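Local coordinates for glycerol dehydratase (Clostridium butyricum, PDB 1R9D), which probably dehydrates glycerol without coenzyme B12, as a lyase of the pyruvate formate-lyase-like glycyl radical family, at residues V167-L173 with L266-H271; K201-L205 with C529-S535; M525-C529 with G539-Y543. All coordinates share one frame. Numbering follows the deposited sequence.

Contact 1: V167-L173 with L266-H271; sequences VDYGKVL and LFWFIH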
ATOM      1  N   VAL A 167     -19.537  10.486 -13.920  1.00 24.41           N
ATOM      2  CA  VAL A 167     -18.287  11.115 -14.326  1.00 23.79           C
ATOM      3  C   VAL A 167     -18.517  12.398 -15.108  1.00 23.94           C
ATOM      4  O   VAL A 167     -19.653  12.760 -15.414  1.00 22.83           O
ATOM      5  CB  VAL A 167     -17.420  10.155 -15.175  1.00 24.08           C
ATOM      6  CG1 VAL A 167     -17.169   8.872 -14.402  1.00 24.68           C
ATOM      7  CG2 VAL A 167     -18.102   9.862 -16.508  1.00 23.34           C
ATOM      8  N   ASP A 168     -17.427  13.088 -15.427  1.00 24.32           N
ATOM      9  CA  ASP A 168     -17.505  14.338 -16.166  1.00 26.56           C
ATOM     10  C   ASP A 168     -17.684  14.042 -17.659  1.00 27.63           C
ATOM     11  O   ASP A 168     -16.779  14.298 -18.458  1.00 27.92           O
ATOM     12  CB  ASP A 168     -16.220  15.144 -15.955  1.00 27.42           C
ATOM     13  CG  ASP A 168     -16.393  16.620 -16.262  1.00 29.66           C
ATOM     14  OD1 ASP A 168     -17.329  16.981 -17.012  1.00 30.75           O
ATOM     15  OD2 ASP A 168     -15.577  17.428 -15.761  1.00 30.36           O
ATOM     16  N   TYR A 169     -18.845  13.499 -18.028  1.00 27.55           N
ATOM     17  CA  TYR A 169     -19.121  13.171 -19.428  1.00 27.29           C
ATOM     18  C   TYR A 169     -18.920  14.386 -20.326  1.00 27.34           C
ATOM     19  O   TYR A 169     -18.360  14.277 -21.417  1.00 27.56           O
ATOM     20  CB  TYR A 169     -20.562  12.666 -19.610  1.00 25.94           C
ATOM     21  CG  TYR A 169     -20.883  11.334 -18.962  1.00 26.24           C
ATOM     22  CD1 TYR A 169     -21.448  11.272 -17.687  1.00 25.98           C
ATOM     23  CD2 TYR A 169     -20.650  10.132 -19.639  1.00 25.39           C
ATOM     24  CE1 TYR A 169     -21.780  10.045 -17.100  1.00 26.16           C
ATOM     25  CE2 TYR A 169     -20.979   8.900 -19.064  1.00 25.93           C
ATOM     26  CZ  TYR A 169     -21.545   8.865 -17.796  1.00 26.54           C
ATOM     27  OH  TYR A 169     -21.888   7.657 -17.232  1.00 25.99           O
ATOM     28  N   GLY A 170     -19.387  15.541 -19.863  1.00 27.63           N
ATOM     29  CA  GLY A 170     -19.270  16.764 -20.637  1.00 27.10           C
ATOM     30  C   GLY A 170     -17.848  17.123 -21.020  1.00 28.75           C
ATOM     31  O   GLY A 170     -17.600  17.598 -22.128  1.00 28.83           O
ATOM     32  N   LYS A 171     -16.910  16.893 -20.109  1.00 28.49           N
ATOM     33  CA  LYS A 171     -15.511  17.208 -20.370  1.00 29.45           C
ATOM     34  C   LYS A 171     -14.916  16.313 -21.446  1.00 29.23           C
ATOM     35  O   LYS A 171     -14.254  16.799 -22.360  1.00 30.65           O
ATOM     36  CB  LYS A 171     -14.685  17.070 -19.091  1.00 29.73           C
ATOM     37  CG  LYS A 171     -13.208  17.390 -19.272  1.00 31.97           C
ATOM     38  CD  LYS A 171     -12.456  17.234 -17.956  1.00 33.64           C
ATOM     39  CE  LYS A 171     -10.984  17.587 -18.099  1.00 35.12           C
ATOM     40  NZ  LYS A 171     -10.258  17.401 -16.807  1.00 35.57           N
ATOM     41  N   VAL A 172     -15.137  15.009 -21.332  1.00 29.20           N
ATOM     42  CA  VAL A 172     -14.600  14.070 -22.307  1.00 29.62           C
ATOM     43  C   VAL A 172     -15.233  14.268 -23.684  1.00 29.73           C
ATOM     44  O   VAL A 172     -14.570  14.093 -24.705  1.00 28.61           O
ATOM     45  CB  VAL A 172     -14.803  12.608 -21.857  1.00 29.13           C
ATOM     46  CG1 VAL A 172     -14.158  11.664 -22.870  1.00 29.90           C
ATOM     47  CG2 VAL A 172     -14.189  12.399 -20.477  1.00 29.88           C
ATOM     48  N   LEU A 173     -16.511  14.628 -23.717  1.00 29.69           N
ATOM     49  CA  LEU A 173     -17.184  14.863 -24.993  1.00 30.06           C
ATOM     50  C   LEU A 173     -16.510  16.031 -25.701  1.00 30.49           C
ATOM     51  O   LEU A 173     -16.408  16.055 -26.930  1.00 30.81           O
ATOM     52  CB  LEU A 173     -18.673  15.181 -24.779  1.00 29.98           C
ATOM     53  CG  LEU A 173     -19.591  13.997 -24.470  1.00 30.94           C
ATOM     54  CD1 LEU A 173     -20.979  14.497 -24.097  1.00 31.30           C
ATOM     55  CD2 LEU A 173     -19.670  13.085 -25.684  1.00 31.30           C
ATOM     56  N   LEU A 266     -19.845   8.837 -28.682  1.00 25.70           N
ATOM     57  CA  LEU A 266     -18.743   8.987 -27.737  1.00 26.46           C
ATOM     58  C   LEU A 266     -19.265   8.824 -26.308  1.00 26.52           C
ATOM     59  O   LEU A 266     -18.598   8.239 -25.448  1.00 25.54           O
ATOM     60  CB  LEU A 266     -18.067  10.354 -27.917  1.00 26.43           C
ATOM     61  CG  LEU A 266     -16.874  10.665 -27.001  1.00 25.58           C
ATOM     62  CD1 LEU A 266     -15.892   9.503 -26.989  1.00 25.61           C
ATOM     63  CD2 LEU A 266     -16.196  11.937 -27.479  1.00 24.97           C
ATOM     64  N   PHE A 267     -20.468   9.336 -26.060  1.00 26.76           N
ATOM     65  CA  PHE A 267     -21.078   9.202 -24.741  1.00 26.11           C
ATOM     66  C   PHE A 267     -21.150   7.721 -24.385  1.00 25.89           C
ATOM     67  O   PHE A 267     -20.725   7.311 -23.307  1.00 25.08           O
ATOM     68  CB  PHE A 267     -22.498   9.775 -24.729  1.00 26.43           C
ATOM     69  CG  PHE A 267     -23.321   9.307 -23.565  1.00 26.62           C
ATOM     70  CD1 PHE A 267     -23.150   9.867 -22.302  1.00 27.37           C
ATOM     71  CD2 PHE A 267     -24.227   8.259 -23.717  1.00 25.69           C
ATOM     72  CE1 PHE A 267     -23.867   9.386 -21.209  1.00 25.58           C
ATOM     73  CE2 PHE A 267     -24.946   7.772 -22.634  1.00 27.13           C
ATOM     74  CZ  PHE A 267     -24.762   8.340 -21.373  1.00 27.14           C
ATOM     75  N   TRP A 268     -21.695   6.915 -25.293  1.00 25.56           N
ATOM     76  CA  TRP A 268     -21.824   5.492 -25.023  1.00 25.57           C
ATOM     77  C   TRP A 268     -20.489   4.788 -24.805  1.00 24.75           C
ATOM     78  O   TRP A 268     -20.395   3.909 -23.954  1.00 25.14           O
ATOM     79  CB  TRP A 268     -22.616   4.780 -26.131  1.00 26.01           C
ATOM     80  CG  TRP A 268     -22.789   3.327 -25.824  1.00 25.74           C
ATOM     81  CD1 TRP A 268     -22.202   2.274 -26.471  1.00 25.83           C
ATOM     82  CD2 TRP A 268     -23.501   2.769 -24.714  1.00 26.65           C
ATOM     83  NE1 TRP A 268     -22.499   1.098 -25.827  1.00 26.05           N
ATOM     84  CE2 TRP A 268     -23.295   1.373 -24.744  1.00 26.90           C
ATOM     85  CE3 TRP A 268     -24.292   3.317 -23.691  1.00 26.92           C
ATOM     86  CZ2 TRP A 268     -23.850   0.511 -23.788  1.00 26.52           C
ATOM     87  CZ3 TRP A 268     -24.843   2.458 -22.740  1.00 27.18           C
ATOM     88  CH2 TRP A 268     -24.618   1.072 -22.796  1.00 27.50           C
ATOM     89  N   PHE A 269     -19.456   5.156 -25.559  1.00 25.72           N
ATOM     90  CA  PHE A 269     -18.158   4.512 -25.365  1.00 26.16           C
ATOM     91  C   PHE A 269     -17.612   4.839 -23.976  1.00 26.02           C
ATOM     92  O   PHE A 269     -17.043   3.980 -23.311  1.00 26.73           O
ATOM     93  CB  PHE A 269     -17.149   4.945 -26.438  1.00 27.08           C
ATOM     94  CG  PHE A 269     -17.260   4.166 -27.723  1.00 27.44           C
ATOM     95  CD1 PHE A 269     -17.249   2.772 -27.709  1.00 28.42           C
ATOM     96  CD2 PHE A 269     -17.364   4.824 -28.943  1.00 29.28           C
ATOM     97  CE1 PHE A 269     -17.342   2.040 -28.898  1.00 30.27           C
ATOM     98  CE2 PHE A 269     -17.457   4.103 -30.136  1.00 30.24           C
ATOM     99  CZ  PHE A 269     -17.446   2.710 -30.112  1.00 28.43           C
ATOM    100  N   ILE A 270     -17.776   6.082 -23.541  1.00 26.70           N
ATOM    101  CA  ILE A 270     -17.311   6.460 -22.207  1.00 26.29           C
ATOM    102  C   ILE A 270     -18.039   5.585 -21.184  1.00 26.30           C
ATOM    103  O   ILE A 270     -17.418   4.933 -20.340  1.00 26.95           O
ATOM    104  CB  ILE A 270     -17.632   7.937 -21.889  1.00 26.30           C
ATOM    105  CG1 ILE A 270     -16.830   8.863 -22.800  1.00 26.35           C
ATOM    106  CG2 ILE A 270     -17.322   8.233 -20.428  1.00 26.14           C
ATOM    107  CD1 ILE A 270     -17.288  10.303 -22.750  1.00 26.26           C
ATOM    108  N   HIS A 271     -19.364   5.574 -21.276  1.00 25.59           N
ATOM    109  CA  HIS A 271     -20.200   4.801 -20.361  1.00 25.94           C
ATOM    110  C   HIS A 271     -19.874   3.312 -20.408  1.00 25.18           C
ATOM    111  O   HIS A 271     -19.712   2.662 -19.374  1.00 24.74           O
ATOM    112  CB  HIS A 271     -21.679   5.015 -20.701  1.00 26.10           C
ATOM    113  CG  HIS A 271     -22.620   4.534 -19.640  1.00 26.03           C
ATOM    114  ND1 HIS A 271     -22.916   5.276 -18.515  1.00 25.93           N
ATOM    115  CD2 HIS A 271     -23.315   3.377 -19.522  1.00 26.40           C
ATOM    116  CE1 HIS A 271     -23.755   4.597 -17.751  1.00 26.80           C
ATOM    117  NE2 HIS A 271     -24.013   3.442 -18.340  1.00 26.21           N
TER
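Ile270 sits at the apolar centre of this helix-helix contact, where the first turn of helix 169-190 packs on helix 260-277 in the pyruvate formate-lyase-like fold. Ile270 CD1 lies 3.4 Å from Val172 CG1, while Ile270 CG2 meets Tyr169 CD2 at 3.9 Å and Val167 CG2 at 4.3 Å. The axes of 169-173 and 266-271 approach to 10.1 Å, their N-to-C directions 122° apart; the CA atoms come closest at Leu173 and Leu266, 6.7 Å apart. There Leu173 CD2 packs against Leu266 CB at 3.9 Å, and Leu173 also reaches Tyr291, Met292 and Tyr295 of helix 288-298. Next along the interface, Phe267 CE1 stands over one face of the Tyr169 ring, 3.6 Å from Tyr169 CE2; the ring planes are inclined at 39°, and Phe288 meets Phe267 edge-to-face. Asp168 is the N-cap of helix 169-190, its OD1 accepting from Lys171 N at 3.1 Å on the side facing away from helix 260-277. The polar edge of the interface is at His271, whose NE2 is hydrogen-bonded to Gln340. His271 ND1, the other ring nitrogen, shares a 2.9 Å hydrogen bond with Tyr169 OH, the hydroxyl lying near the imidazole plane.

Contact 2: K201-L205 with C529-S535; sequences KEKFL and CIGKGKS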
ATOM      1  N   LYS A 201       2.697   9.326  -7.699  1.00 28.82           N
ATOM      2  CA  LYS A 201       1.819  10.132  -8.543  1.00 28.95           C
ATOM      3  C   LYS A 201       2.173   9.877 -10.004  1.00 29.17           C
ATOM      4  O   LYS A 201       1.302   9.842 -10.875  1.00 27.13           O
ATOM      5  CB  LYS A 201       1.978  11.623  -8.233  1.00 30.79           C
ATOM      6  CG  LYS A 201       1.621  12.021  -6.805  1.00 32.77           C
ATOM      7  CD  LYS A 201       1.667  13.540  -6.649  1.00 36.77           C
ATOM      8  CE  LYS A 201       1.749  13.966  -5.191  1.00 39.15           C
ATOM      9  NZ  LYS A 201       0.635  13.420  -4.379  1.00 41.63           N
ATOM     10  N   GLU A 202       3.464   9.698 -10.264  1.00 29.10           N
ATOM     11  CA  GLU A 202       3.942   9.444 -11.614  1.00 31.11           C
ATOM     12  C   GLU A 202       3.332   8.147 -12.144  1.00 29.55           C
ATOM     13  O   GLU A 202       2.859   8.091 -13.281  1.00 29.30           O
ATOM     14  CB  GLU A 202       5.474   9.377 -11.601  1.00 34.00           C
ATOM     15  CG  GLU A 202       6.132   9.185 -12.951  1.00 38.98           C
ATOM     16  CD  GLU A 202       6.417   7.729 -13.249  1.00 41.89           C
ATOM     17  OE1 GLU A 202       5.501   7.025 -13.722  1.00 45.04           O
ATOM     18  OE2 GLU A 202       7.558   7.285 -12.995  1.00 44.35           O
ATOM     19  N   LYS A 203       3.323   7.108 -11.314  1.00 28.94           N
ATOM     20  CA  LYS A 203       2.752   5.833 -11.728  1.00 28.59           C
ATOM     21  C   LYS A 203       1.260   5.977 -12.007  1.00 27.70           C
ATOM     22  O   LYS A 203       0.740   5.374 -12.940  1.00 26.77           O
ATOM     23  CB  LYS A 203       2.989   4.762 -10.660  1.00 29.58           C
ATOM     24  CG  LYS A 203       4.467   4.456 -10.424  1.00 32.74           C
ATOM     25  CD  LYS A 203       5.224   4.297 -11.746  1.00 34.82           C
ATOM     26  CE  LYS A 203       6.721   4.152 -11.512  1.00 37.50           C
ATOM     27  NZ  LYS A 203       7.516   4.245 -12.773  1.00 38.92           N
ATOM     28  N   PHE A 204       0.574   6.783 -11.202  1.00 26.71           N
ATOM     29  CA  PHE A 204      -0.853   6.991 -11.410  1.00 25.46           C
ATOM     30  C   PHE A 204      -1.121   7.704 -12.733  1.00 25.61           C
ATOM     31  O   PHE A 204      -1.999   7.304 -13.498  1.00 24.36           O
ATOM     32  CB  PHE A 204      -1.466   7.824 -10.279  1.00 26.32           C
ATOM     33  CG  PHE A 204      -2.887   8.236 -10.548  1.00 25.34           C
ATOM     34  CD1 PHE A 204      -3.924   7.310 -10.448  1.00 25.81           C
ATOM     35  CD2 PHE A 204      -3.184   9.528 -10.976  1.00 26.33           C
ATOM     36  CE1 PHE A 204      -5.233   7.665 -10.778  1.00 24.61           C
ATOM     37  CE2 PHE A 204      -4.493   9.892 -11.310  1.00 24.99           C
ATOM     38  CZ  PHE A 204      -5.517   8.955 -11.210  1.00 25.50           C
ATOM     39  N   LEU A 205      -0.371   8.768 -13.004  1.00 25.44           N
ATOM     40  CA  LEU A 205      -0.580   9.514 -14.239  1.00 26.33           C
ATOM     41  C   LEU A 205      -0.274   8.670 -15.473  1.00 26.70           C
ATOM     42  O   LEU A 205      -0.981   8.755 -16.477  1.00 26.80           O
ATOM     43  CB  LEU A 205       0.255  10.796 -14.230  1.00 26.15           C
ATOM     44  CG  LEU A 205      -0.241  11.841 -13.222  1.00 25.93           C
ATOM     45  CD1 LEU A 205       0.721  13.022 -13.175  1.00 26.50           C
ATOM     46  CD2 LEU A 205      -1.640  12.306 -13.610  1.00 24.74           C
ATOM     47  N   CYS A 529      -8.466  14.333  -9.396  1.00 29.33           N
ATOM     48  CA  CYS A 529      -7.683  13.098  -9.468  1.00 28.87           C
ATOM     49  C   CYS A 529      -6.392  13.310 -10.262  1.00 28.47           C
ATOM     50  O   CYS A 529      -5.308  13.017  -9.765  1.00 28.28           O
ATOM     51  CB  CYS A 529      -8.495  11.953 -10.080  1.00 28.89           C
ATOM     52  SG  CYS A 529      -9.713  11.234  -8.924  1.00 26.68           S
ATOM     53  N   ILE A 530      -6.502  13.819 -11.487  1.00 28.55           N
ATOM     54  CA  ILE A 530      -5.308  14.061 -12.299  1.00 28.49           C
ATOM     55  C   ILE A 530      -4.458  15.144 -11.637  1.00 28.87           C
ATOM     56  O   ILE A 530      -3.245  15.000 -11.509  1.00 28.56           O
ATOM     57  CB  ILE A 530      -5.673  14.518 -13.731  1.00 28.91           C
ATOM     58  CG1 ILE A 530      -6.309  13.362 -14.499  1.00 29.13           C
ATOM     59  CG2 ILE A 530      -4.420  15.015 -14.463  1.00 29.36           C
ATOM     60  CD1 ILE A 530      -6.762  13.732 -15.900  1.00 29.92           C
ATOM     61  N   GLY A 531      -5.110  16.221 -11.206  1.00 29.79           N
ATOM     62  CA  GLY A 531      -4.404  17.318 -10.563  1.00 30.15           C
ATOM     63  C   GLY A 531      -3.700  16.928  -9.276  1.00 30.00           C
ATOM     64  O   GLY A 531      -2.624  17.444  -8.972  1.00 30.06           O
ATOM     65  N   LYS A 532      -4.305  16.020  -8.514  1.00 29.42           N
ATOM     66  CA  LYS A 532      -3.727  15.566  -7.253  1.00 30.24           C
ATOM     67  C   LYS A 532      -2.819  14.363  -7.469  1.00 29.42           C
ATOM     68  O   LYS A 532      -2.049  13.989  -6.584  1.00 29.46           O
ATOM     69  CB  LYS A 532      -4.831  15.179  -6.267  1.00 32.37           C
ATOM     70  CG  LYS A 532      -5.788  16.302  -5.900  1.00 35.78           C
ATOM     71  CD  LYS A 532      -5.109  17.376  -5.068  1.00 38.69           C
ATOM     72  CE  LYS A 532      -6.112  18.439  -4.636  1.00 40.53           C
ATOM     73  NZ  LYS A 532      -5.483  19.503  -3.807  1.00 43.06           N
ATOM     74  N   GLY A 533      -2.916  13.757  -8.649  1.00 28.78           N
ATOM     75  CA  GLY A 533      -2.105  12.592  -8.952  1.00 27.80           C
ATOM     76  C   GLY A 533      -2.484  11.378  -8.120  1.00 27.35           C
ATOM     77  O   GLY A 533      -1.628  10.572  -7.768  1.00 26.34           O
ATOM     78  N   LYS A 534      -3.770  11.238  -7.807  1.00 26.98           N
ATOM     79  CA  LYS A 534      -4.238  10.110  -7.004  1.00 27.27           C
ATOM     80  C   LYS A 534      -5.627   9.633  -7.428  1.00 26.14           C
ATOM     81  O   LYS A 534      -6.459  10.419  -7.870  1.00 24.11           O
ATOM     82  CB  LYS A 534      -4.248  10.498  -5.521  1.00 31.16           C
ATOM     83  CG  LYS A 534      -4.992  11.790  -5.244  1.00 34.56           C
ATOM     84  CD  LYS A 534      -4.702  12.346  -3.845  1.00 38.60           C
ATOM     85  CE  LYS A 534      -5.187  11.414  -2.753  1.00 39.57           C
ATOM     86  NZ  LYS A 534      -5.231  12.074  -1.411  1.00 40.67           N
ATOM     87  N   SER A 535      -5.868   8.334  -7.289  1.00 25.00           N
ATOM     88  CA  SER A 535      -7.147   7.746  -7.674  1.00 24.90           C
ATOM     89  C   SER A 535      -8.320   8.131  -6.775  1.00 24.97           C
ATOM     90  O   SER A 535      -8.147   8.688  -5.687  1.00 24.63           O
ATOM     91  CB  SER A 535      -7.038   6.225  -7.678  1.00 24.52           C
ATOM     92  OG  SER A 535      -6.857   5.748  -6.355  1.00 25.94           O
TER
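A Schellman motif closes the short helix 529-532, and its turn lies against the flank of the long helix 197-230. Lys534 N hydrogen-bonds to Cys529 O at 3.1 Å and Gly533 N, weakly, to Ile530 O at 3.1 Å, with Gly533 as the C-prime residue at positive phi. Gly533 and Lys201 form the closest CA pair, 4.6 Å between their CA atoms; a CB on Gly533 would clash with Lys201 CB, so glycine suits both the turn and the fit. Lys201 CA makes a CA-H...O contact of 3.6 Å with Gly533 O. In this part of the pyruvate formate-lyase-like fold the principal side chain is Phe204, directed from its helix onto the turn. Backbone nitrogens pass over one face of its ring, Lys534 N 3.6 Å from Phe204 CD2 and Ser535 N 3.6 Å from Phe204 CE1, and Ile530 CA lies at the ring edge. Ser523 and Ile48 also touch Phe204. Leu205 CD2 packs on Ile530 CG2 at 4.0 Å, and both side chains rest on Gln187 of helix 169-190. On a different side of helix 197-230, Lys203 NZ forms a 3.0 Å salt bridge with Glu202 OE2, and Lys203 packs on Met139 of the second subunit.

Contact 3: M525-C529 with G539-Y543; sequences MVDNC and GGAEY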
ATOM      1  N   MET A 525     -11.644  10.832 -15.115  1.00 26.06           N
ATOM      2  CA  MET A 525     -12.804  11.641 -15.465  1.00 25.86           C
ATOM      3  C   MET A 525     -13.526  12.291 -14.284  1.00 25.50           C
ATOM      4  O   MET A 525     -14.669  12.725 -14.420  1.00 25.39           O
ATOM      5  CB  MET A 525     -13.788  10.794 -16.279  1.00 27.17           C
ATOM      6  CG  MET A 525     -13.181  10.269 -17.573  1.00 27.87           C
ATOM      7  SD  MET A 525     -14.309   9.223 -18.505  1.00 29.32           S
ATOM      8  CE  MET A 525     -14.233   7.742 -17.556  1.00 26.66           C
ATOM      9  N   VAL A 526     -12.862  12.361 -13.134  1.00 25.01           N
ATOM     10  CA  VAL A 526     -13.445  12.987 -11.944  1.00 25.10           C
ATOM     11  C   VAL A 526     -12.414  13.959 -11.367  1.00 26.22           C
ATOM     12  O   VAL A 526     -11.266  13.593 -11.125  1.00 25.89           O
ATOM     13  CB  VAL A 526     -13.832  11.938 -10.883  1.00 25.37           C
ATOM     14  CG1 VAL A 526     -14.451  12.635  -9.664  1.00 25.10           C
ATOM     15  CG2 VAL A 526     -14.825  10.951 -11.480  1.00 24.97           C
ATOM     16  N   ASP A 527     -12.844  15.194 -11.144  1.00 27.83           N
ATOM     17  CA  ASP A 527     -11.964  16.258 -10.670  1.00 30.92           C
ATOM     18  C   ASP A 527     -11.000  16.107  -9.517  1.00 33.95           C
ATOM     19  O   ASP A 527     -11.290  15.516  -8.479  1.00 35.18           O
ATOM     20  CB  ASP A 527     -12.764  17.536 -10.473  1.00 32.19           C
ATOM     21  CG  ASP A 527     -12.857  18.346 -11.742  1.00 33.83           C
ATOM     22  OD1 ASP A 527     -13.519  19.407 -11.733  1.00 35.89           O
ATOM     23  OD2 ASP A 527     -12.254  17.913 -12.753  1.00 33.52           O
ATOM     24  N   ASN A 528      -9.831  16.699  -9.750  1.00 34.30           N
ATOM     25  CA  ASN A 528      -8.712  16.718  -8.838  1.00 32.82           C
ATOM     26  C   ASN A 528      -7.895  15.432  -8.900  1.00 30.49           C
ATOM     27  O   ASN A 528      -6.735  15.442  -8.522  1.00 31.73           O
ATOM     28  CB  ASN A 528      -9.183  17.016  -7.414  1.00 33.16           C
ATOM     29  CG  ASN A 528      -9.914  18.349  -7.307  1.00 33.06           C
ATOM     30  OD1 ASN A 528     -10.201  19.000  -8.314  1.00 31.59           O
ATOM     31  ND2 ASN A 528     -10.227  18.753  -6.081  1.00 33.04           N
ATOM     32  N   CYS A 529      -8.466  14.333  -9.396  1.00 29.33           N
ATOM     33  CA  CYS A 529      -7.683  13.098  -9.468  1.00 28.87           C
ATOM     34  C   CYS A 529      -6.392  13.310 -10.262  1.00 28.47           C
ATOM     35  O   CYS A 529      -5.308  13.017  -9.765  1.00 28.28           O
ATOM     36  CB  CYS A 529      -8.495  11.953 -10.080  1.00 28.89           C
ATOM     37  SG  CYS A 529      -9.713  11.234  -8.924  1.00 26.68           S
ATOM     38  N   GLY A 539      -8.795   9.032  -2.458  1.00 26.18           N
ATOM     39  CA  GLY A 539      -9.239  10.363  -2.063  1.00 25.56           C
ATOM     40  C   GLY A 539      -9.056  11.508  -3.047  1.00 25.78           C
ATOM     41  O   GLY A 539      -9.151  12.676  -2.662  1.00 25.02           O
ATOM     42  N   GLY A 540      -8.801  11.193  -4.315  1.00 23.73           N
ATOM     43  CA  GLY A 540      -8.615  12.244  -5.304  1.00 23.25           C
ATOM     44  C   GLY A 540      -9.795  13.168  -5.579  1.00 23.08           C
ATOM     45  O   GLY A 540      -9.603  14.319  -5.969  1.00 22.63           O
ATOM     46  N   ALA A 541     -11.018  12.684  -5.374  1.00 22.77           N
ATOM     47  CA  ALA A 541     -12.202  13.497  -5.638  1.00 23.07           C
ATOM     48  C   ALA A 541     -12.270  14.756  -4.777  1.00 22.83           C
ATOM     49  O   ALA A 541     -11.751  14.790  -3.663  1.00 24.02           O
ATOM     50  CB  ALA A 541     -13.470  12.663  -5.430  1.00 23.91           C
ATOM     51  N   GLU A 542     -12.904  15.793  -5.313  1.00 23.24           N
ATOM     52  CA  GLU A 542     -13.087  17.054  -4.592  1.00 23.45           C
ATOM     53  C   GLU A 542     -13.995  16.806  -3.386  1.00 23.49           C
ATOM     54  O   GLU A 542     -13.756  17.327  -2.292  1.00 22.45           O
ATOM     55  CB  GLU A 542     -13.737  18.091  -5.519  1.00 25.42           C
ATOM     56  CG  GLU A 542     -14.260  19.366  -4.833  1.00 27.96           C
ATOM     57  CD  GLU A 542     -13.167  20.192  -4.169  1.00 32.79           C
ATOM     58  OE1 GLU A 542     -12.000  20.108  -4.614  1.00 32.56           O
ATOM     59  OE2 GLU A 542     -13.483  20.943  -3.212  1.00 32.53           O
ATOM     60  N   TYR A 543     -15.034  16.001  -3.598  1.00 23.01           N
ATOM     61  CA  TYR A 543     -15.999  15.671  -2.550  1.00 21.83           C
ATOM     62  C   TYR A 543     -15.963  14.172  -2.247  1.00 21.60           C
ATOM     63  O   TYR A 543     -15.971  13.353  -3.162  1.00 22.08           O
ATOM     64  CB  TYR A 543     -17.415  16.064  -2.998  1.00 21.52           C
ATOM     65  CG  TYR A 543     -17.585  17.540  -3.298  1.00 22.41           C
ATOM     66  CD1 TYR A 543     -17.903  17.985  -4.583  1.00 20.96           C
ATOM     67  CD2 TYR A 543     -17.428  18.490  -2.294  1.00 20.57           C
ATOM     68  CE1 TYR A 543     -18.062  19.353  -4.861  1.00 22.30           C
ATOM     69  CE2 TYR A 543     -17.579  19.853  -2.557  1.00 23.12           C
ATOM     70  CZ  TYR A 543     -17.897  20.279  -3.836  1.00 22.16           C
ATOM     71  OH  TYR A 543     -18.049  21.631  -4.080  1.00 23.57           O
TER
HETATM   72  O   HOH W   1      -9.145  16.614  -4.104  1.00 41.10           O
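This is a loop-to-loop contact, largely through backbone atoms, in which the type II beta turn Val526-Cys529 leading into helix 529-532 meets the segment that enters strand 543-551 of a mixed sheet. Asn528, with positive phi, occupies the third position of the turn and the N-cap position of the helix. The chain returns so closely that Cys529 CA and Gly540 CA are 4.4 Å apart; a CB on Gly540 would clash with Cys529 SG, so the absence of a side chain permits the approach. Gly540 O lies 3.1 Å from Asn528 CB, and Asp527 O is 3.6 Å from Ala541 CA. Val526 CG1 touches Ala541 CB at 4.3 Å, and Leu536 packs against both side chains. Farther out, Glu542 is exposed, and Asn528 ND2 gives a weak 2.7 Å hydrogen bond to Glu542 OE1. A water bridges the loops, accepting from Asn528 ND2 at 3.1 Å and probably donating to Gly540 O at 3.0 Å.

Overall arrangement
Contact 1 is a buried helix-helix interface of apolar side chains with one tyrosine-histidine hydrogen bond. Contact 2, also buried, sets a phenylalanine against the backbone of a helix-ending turn, although Lys201, Lys532 and Lys534 lie at its more open edge. Contact 3 is only partly buried and relies on close loop backbones, a weak hydrogen bond and water. Contacts 2 and 3 share Cys529, and the probable hydrogen bond Gly540 N to Ser535 O, 2.9 Å, joins them directly. Met525 ties contact 3 to contact 1: Met525 O is 3.0 Å from Asp168 N, a probable hydrogen bond, and its SD packs on Ile270. Contacts 1 and 2 do not touch, but use successive helices, 169-190 and 197-230.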